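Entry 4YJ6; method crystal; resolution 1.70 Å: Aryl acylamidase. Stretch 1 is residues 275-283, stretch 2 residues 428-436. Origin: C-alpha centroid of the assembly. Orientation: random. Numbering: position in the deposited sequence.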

# COMPACT_ATOMS: atom_id res chain seq x y z
N LEU A 275 -12.97 16.46 6.49
CA LEU A 275 -13.74 15.36 5.90
C LEU A 275 -13.58 15.25 4.39
O LEU A 275 -14.07 14.30 3.80
N ASN A 276 -12.90 16.20 3.74
CA ASN A 276 -12.77 16.16 2.30
C ASN A 276 -11.64 17.04 1.78
O ASN A 276 -11.56 17.28 0.57
N TYR A 277 -10.73 17.44 2.68
CA TYR A 277 -9.63 18.36 2.35
C TYR A 277 -10.11 19.62 1.65
O TYR A 277 -9.34 20.30 0.97
N GLY A 278 -11.39 19.95 1.87
CA GLY A 278 -11.98 21.15 1.30
C GLY A 278 -12.22 21.13 -0.20
O GLY A 278 -12.76 22.10 -0.74
N VAL A 279 -11.81 20.06 -0.89
CA VAL A 279 -11.87 20.04 -2.35
C VAL A 279 -12.47 18.77 -2.96
O VAL A 279 -12.81 18.79 -4.13
N PHE A 280 -12.57 17.66 -2.20
CA PHE A 280 -13.10 16.41 -2.80
C PHE A 280 -14.57 16.20 -2.48
O PHE A 280 -15.02 16.53 -1.39
N PRO A 281 -15.31 15.59 -3.43
CA PRO A 281 -16.65 15.09 -3.11
C PRO A 281 -16.53 13.77 -2.38
O PRO A 281 -15.87 12.88 -2.90
N VAL A 282 -17.09 13.65 -1.18
CA VAL A 282 -16.91 12.45 -0.38
C VAL A 282 -18.26 11.90 0.01
O VAL A 282 -19.12 12.65 0.48
N GLN A 283 -18.45 10.60 -0.16
CA GLN A 283 -19.75 9.99 0.20
C GLN A 283 -20.12 10.34 1.65
O GLN A 283 -19.32 10.21 2.59
N ILE A 428 -7.97 7.55 -10.17
CA ILE A 428 -7.25 7.96 -8.98
C ILE A 428 -7.93 9.13 -8.25
O ILE A 428 -7.52 9.51 -7.16
N GLY A 429 -8.94 9.73 -8.86
CA GLY A 429 -9.47 10.99 -8.31
C GLY A 429 -10.05 10.91 -6.91
O GLY A 429 -10.02 11.91 -6.16
N TRP A 430 -10.65 9.76 -6.59
CA TRP A 430 -11.26 9.53 -5.28
C TRP A 430 -10.22 9.01 -4.25
O TRP A 430 -10.54 8.79 -3.08
N CYS A 431 -8.98 8.81 -4.69
CA CYS A 431 -7.93 8.32 -3.79
C CYS A 431 -7.23 9.53 -3.16
O CYS A 431 -6.13 9.91 -3.61
N MSE A 432 -7.86 10.11 -2.13
CA MSE A 432 -7.41 11.37 -1.54
C MSE A 432 -6.03 11.27 -0.92
O MSE A 432 -5.38 12.28 -0.70
N THR A 433 -5.62 10.02 -0.67
CA THR A 433 -4.24 9.67 -0.30
C THR A 433 -3.15 10.31 -1.17
O THR A 433 -2.02 10.47 -0.69
N TYR A 434 -3.45 10.63 -2.44
CA TYR A 434 -2.35 11.06 -3.31
C TYR A 434 -1.73 12.38 -2.83
O TYR A 434 -0.61 12.71 -3.27
N LEU A 435 -2.42 13.12 -1.96
CA LEU A 435 -1.83 14.37 -1.47
C LEU A 435 -0.47 14.13 -0.79
O LEU A 435 0.41 14.97 -0.90
N THR A 436 -0.28 13.00 -0.09
CA THR A 436 1.02 12.79 0.58
C THR A 436 2.06 12.23 -0.37
O THR A 436 3.25 12.24 -0.06

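The contact centres on Phe280 and Met432, a selenomethionine, whose CA-to-CB bonds point toward each other's stretch. Phe280 adopts chi1 m with chi2 near 92°, and Met432 follows an m, t, m course that lays its side chain across the phenyl ring. Met432 CG stands 3.5 Å from the centroid of the Phe280 ring, almost on the ring normal, in a CH-pi contact; Met432 SE then reaches Phe280 CD1 at 3.4 Å. The selenium also meets Val282 CG2 at 3.8 Å, with Val282 in the t rotamer.

Around the edge of the Phe280 ring lie Leu435 CD1, 4.2 Å from Phe280 CE1, and the carbonyl of Gly429, whose O is 3.3 Å from Phe280 CE2. Tyr434 (chi1 p) starts out sideways, but its end comes nearer, and its ring face receives the edge of Phe280 in an offset edge-to-face pair, centroids 5.8 Å apart.

Tyr277, chi1 m, also points in. Leu435 (m, t) places CD1 over one face of its ring, 3.5 Å from the Tyr277 centroid, while Tyr277 CE2 packs 3.6 Å from Met432 CB.

No direct hydrogen bond joins the stretches. At the polar edge, a water bridges them, lying 3.0 Å from Tyr277 OH and donating to Met432 O at 2.9 Å.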

# COMPACT_ATOMS: atom_id res chain seq x y z
CB LEU A 275 -15.22 15.48 6.30
CG LEU A 275 -15.39 15.50 7.83
CD1 LEU A 275 -16.87 15.73 8.18
CD2 LEU A 275 -14.86 14.21 8.50
CB ASN A 276 -14.10 16.63 1.66
CG ASN A 276 -14.51 18.02 2.11
OD1 ASN A 276 -13.77 18.75 2.78
ND2 ASN A 276 -15.78 18.37 1.81
CB TYR A 277 -8.58 17.66 1.46
CG TYR A 277 -7.93 16.42 2.04
CD1 TYR A 277 -6.76 16.51 2.83
CD2 TYR A 277 -8.41 15.17 1.77
CE1 TYR A 277 -6.11 15.36 3.34
CE2 TYR A 277 -7.74 13.99 2.25
CZ TYR A 277 -6.60 14.10 3.05
OH TYR A 277 -5.97 12.94 3.52
CB VAL A 279 -10.48 20.25 -3.02
CG1 VAL A 279 -9.94 21.63 -2.68
CG2 VAL A 279 -9.50 19.19 -2.54
CB PHE A 280 -12.39 15.17 -2.25
CG PHE A 280 -10.92 15.08 -2.59
CD1 PHE A 280 -9.97 15.61 -1.71
CD2 PHE A 280 -10.49 14.48 -3.76
CE1 PHE A 280 -8.61 15.52 -1.99
CE2 PHE A 280 -9.13 14.38 -4.08
CZ PHE A 280 -8.19 14.89 -3.18
CB PRO A 281 -17.29 14.92 -4.48
CG PRO A 281 -16.11 14.56 -5.41
CD PRO A 281 -14.95 15.40 -4.85
CB VAL A 282 -16.11 12.76 0.91
CG1 VAL A 282 -15.98 11.52 1.81
CG2 VAL A 282 -14.73 13.31 0.50
CB GLN A 283 -19.73 8.46 -0.06
CG GLN A 283 -19.62 8.15 -1.53
CD GLN A 283 -19.53 6.66 -1.82
OE1 GLN A 283 -19.22 5.84 -0.93
NE2 GLN A 283 -19.81 6.31 -3.07
CB ILE A 428 -5.80 8.37 -9.34
CG1 ILE A 428 -4.85 8.30 -8.14
CG2 ILE A 428 -5.77 9.78 -9.91
CD1 ILE A 428 -4.60 6.86 -7.63
CB TRP A 430 -12.41 8.50 -5.44
CG TRP A 430 -11.96 7.32 -6.29
CD1 TRP A 430 -11.96 7.24 -7.65
CD2 TRP A 430 -11.39 6.09 -5.82
NE1 TRP A 430 -11.41 6.04 -8.06
CE2 TRP A 430 -11.08 5.31 -6.95
CE3 TRP A 430 -11.13 5.56 -4.55
CZ2 TRP A 430 -10.49 4.03 -6.85
CZ3 TRP A 430 -10.57 4.30 -4.44
CH2 TRP A 430 -10.27 3.54 -5.58
CB CYS A 431 -6.90 7.47 -4.55
SG CYS A 431 -7.68 6.10 -5.49
CB MSE A 432 -8.46 11.83 -0.53
CG MSE A 432 -9.78 11.92 -1.22
SE MSE A 432 -10.98 12.84 0.00
CE MSE A 432 -11.35 11.44 1.29
CB THR A 433 -4.08 8.14 -0.48
OG1 THR A 433 -4.70 7.73 -1.71
CG2 THR A 433 -4.83 7.43 0.63
CB TYR A 434 -2.73 11.15 -4.81
CG TYR A 434 -3.77 12.20 -5.20
CD1 TYR A 434 -3.47 13.57 -5.12
CD2 TYR A 434 -5.01 11.82 -5.71
CE1 TYR A 434 -4.43 14.53 -5.49
CE2 TYR A 434 -5.95 12.76 -6.08
CZ TYR A 434 -5.66 14.11 -5.97
OH TYR A 434 -6.61 15.05 -6.35
CB LEU A 435 -2.75 15.10 -0.50
CG LEU A 435 -4.08 15.52 -1.11
CD1 LEU A 435 -4.97 16.15 -0.00
CD2 LEU A 435 -3.86 16.49 -2.25
CB THR A 436 0.92 11.83 1.79
OG1 THR A 436 0.56 10.53 1.33
CG2 THR A 436 -0.15 12.32 2.77
O HOH W 1 -3.67 12.47 1.65